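Local coordinates for Dna-binding protein RAP1 (Saccharomyces cerevisiae, PDB 4BJT), which binds telomeric and promoter DNA as a repressor and activator, and through its C-terminal domain binds the telomere-associated protein Rif1, at residues K71-D76 and N146-N151. Numbering follows the deposited sequence. Where two conformers were deposited one is given.
Sequences KIATTD and NMFKDN
With CG1 anti to the backbone N (chi1 -163°), I72 sets its CG2 methyl in the crowded position between its own N and carbonyl carbon, and the two branches then reach the C-terminal turn of helix 140-150 at different places. CG2 comes to the edge of the F148 ring, near the ring plane, 3.9 Å from F148 CD1, and rests equally close to M147 CG. It also lies 3.6 Å from the carbonyl oxygen M147 O, which takes a weak hydrogen bond from N151 N at the end of the helix. The M147 chain, extended beyond CG, carries its CE methyl alongside the other branch, 4.0 Å from I72 CG1, whereas I72 CD1 packs over the carbonyl of N151. In this all-helical C-terminal domain of Rap1, the contact joins the loop between helices 56-59 and 80-83 to the point where helix 140-150 ends, N151 leaving helical geometry with positive phi (58°). N151 OD1 faces I72 CB at 3.5 Å, and no direct hydrogen bond crosses the interface. A water bridges it instead, accepting from I72 N at 3.1 Å and donating to both F148 O and N151 OD1, thereby linking the loop backbone to the helix end. An alanine at I72 would probably open a gap between the F148 edge and the M147 chain, leaving the thioether freer to turn. A73, which follows I72 and is the centre of an inverse gamma turn, places its CB obliquely to the F148 ring, 4.3 Å from F148 CE1, and F82 of helix 80-83 touches both A73 and F148.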
loop_
_atom_site.group_PDB
_atom_site.type_symbol
_atom_site.label_atom_id
_atom_site.label_comp_id
_atom_site.label_asym_id
_atom_site.label_seq_id
_atom_site.Cartn_x
_atom_site.Cartn_y
_atom_site.Cartn_z
ATOM N N LYS C 71 10.283 5.651 -13.279
ATOM C CA LYS C 71 9.725 5.130 -14.534
ATOM C C LYS C 71 8.337 4.501 -14.371
ATOM O O LYS C 71 7.468 4.652 -15.238
ATOM C CB LYS C 71 10.698 4.131 -15.190
ATOM C CG LYS C 71 10.361 3.782 -16.636
ATOM C CD LYS C 71 11.218 2.627 -17.193
ATOM C CE LYS C 71 12.712 2.847 -17.086
ATOM N NZ LYS C 71 13.482 1.807 -17.823
ATOM N N ILE C 72 8.110 3.820 -13.251
ATOM C CA ILE C 72 6.820 3.162 -13.015
ATOM C C ILE C 72 5.682 4.169 -12.757
ATOM O O ILE C 72 4.513 3.790 -12.818
ATOM C CB ILE C 72 6.958 2.187 -11.824
ATOM C CG1 ILE C 72 5.799 1.156 -11.743
ATOM C CG2 ILE C 72 7.137 2.935 -10.495
ATOM C CD1 ILE C 72 5.718 0.192 -12.885
ATOM N N ALA C 73 6.029 5.426 -12.409
ATOM C CA ALA C 73 5.019 6.433 -12.062
ATOM C C ALA C 73 4.525 7.100 -13.317
ATOM O O ALA C 73 5.088 8.090 -13.762
ATOM C CB ALA C 73 5.593 7.465 -11.089
ATOM N N THR C 74 3.502 6.525 -13.930
ATOM C CA THR C 74 2.958 6.996 -15.178
ATOM C C THR C 74 1.740 7.887 -14.962
ATOM O O THR C 74 1.142 7.875 -13.885
ATOM C CB THR C 74 2.579 5.778 -16.030
ATOM O OG1 THR C 74 1.718 4.967 -15.243
ATOM C CG2 THR C 74 3.781 4.931 -16.381
ATOM N N THR C 75 1.330 8.603 -16.029
ATOM C CA THR C 75 0.150 9.487 -15.965
ATOM C C THR C 75 -1.161 8.722 -15.834
ATOM O O THR C 75 -2.173 9.350 -15.507
ATOM C CB THR C 75 0.117 10.479 -17.124
ATOM O OG1 THR C 75 -0.049 9.764 -18.361
ATOM C CG2 THR C 75 1.343 11.377 -17.162
ATOM N N ASP C 76 -1.180 7.389 -16.044
ATOM C CA ASP C 76 -2.423 6.664 -15.775
ATOM C C ASP C 76 -2.613 6.394 -14.296
ATOM O O ASP C 76 -3.723 6.043 -13.911
ATOM C CB ASP C 76 -2.560 5.362 -16.556
ATOM C CG ASP C 76 -1.539 4.367 -16.209
ATOM O OD1 ASP C 76 -0.380 4.677 -16.363
ATOM O OD2 ASP C 76 -1.914 3.266 -15.743
ATOM N N ASN C 146 8.629 0.683 -2.385
ATOM C CA ASN C 146 8.965 -0.576 -3.044
ATOM C C ASN C 146 8.536 -0.578 -4.506
ATOM O O ASN C 146 9.275 -1.053 -5.356
ATOM C CB ASN C 146 8.428 -1.762 -2.250
ATOM C CG ASN C 146 9.252 -1.957 -1.000
ATOM O OD1 ASN C 146 10.250 -2.664 -1.011
ATOM N ND2 ASN C 146 8.881 -1.309 0.061
ATOM N N MET C 147 7.383 -0.001 -4.822
ATOM C CA MET C 147 6.937 0.162 -6.201
ATOM C C MET C 147 7.985 0.931 -6.992
ATOM O O MET C 147 8.386 0.531 -8.084
ATOM C CB MET C 147 5.603 0.928 -6.212
ATOM C CG MET C 147 5.101 1.278 -7.626
ATOM S SD MET C 147 3.774 2.486 -7.441
ATOM C CE MET C 147 3.342 2.897 -9.174
ATOM N N PHE C 148 8.418 2.048 -6.443
ATOM C CA PHE C 148 9.379 2.897 -7.131
ATOM C C PHE C 148 10.763 2.280 -7.236
ATOM O O PHE C 148 11.382 2.380 -8.302
ATOM C CB PHE C 148 9.493 4.249 -6.439
ATOM C CG PHE C 148 8.258 5.118 -6.327
ATOM C CD1 PHE C 148 7.203 4.976 -7.216
ATOM C CD2 PHE C 148 8.263 6.239 -5.514
ATOM C CE1 PHE C 148 6.115 5.849 -7.172
ATOM C CE2 PHE C 148 7.184 7.103 -5.483
ATOM C CZ PHE C 148 6.146 6.934 -6.355
ATOM N N LYS C 149 11.263 1.663 -6.153
ATOM C CA LYS C 149 12.592 1.052 -6.198
ATOM C C LYS C 149 12.610 -0.124 -7.174
ATOM O O LYS C 149 13.558 -0.243 -7.957
ATOM C CB LYS C 149 13.038 0.602 -4.794
ATOM C CG LYS C 149 14.511 0.182 -4.707
ATOM C CD LYS C 149 14.870 -0.395 -3.336
ATOM C CE LYS C 149 16.251 -1.002 -3.314
ATOM N NZ LYS C 149 16.661 -1.385 -1.939
ATOM N N ASP C 150 11.589 -0.987 -7.128
ATOM C CA ASP C 150 11.523 -2.198 -7.950
ATOM C C ASP C 150 11.036 -1.948 -9.371
ATOM O O ASP C 150 11.129 -2.863 -10.192
ATOM C CB ASP C 150 10.596 -3.243 -7.301
ATOM C CG ASP C 150 10.916 -3.716 -5.885
ATOM O OD1 ASP C 150 12.091 -3.614 -5.472
ATOM O OD2 ASP C 150 9.987 -4.231 -5.210
ATOM N N ASN C 151 10.440 -0.783 -9.646
ATOM C CA ASN C 151 9.873 -0.497 -10.969
ATOM C C ASN C 151 8.803 -1.540 -11.335
ATOM O O ASN C 151 8.784 -2.063 -12.447
ATOM C CB ASN C 151 11.009 -0.454 -12.019
ATOM C CG ASN C 151 10.575 -0.008 -13.375
ATOM O OD1 ASN C 151 9.569 0.667 -13.513
ATOM N ND2 ASN C 151 11.259 -0.483 -14.416
HETATM O O HOH W 1 10.354 2.858 -11.281
#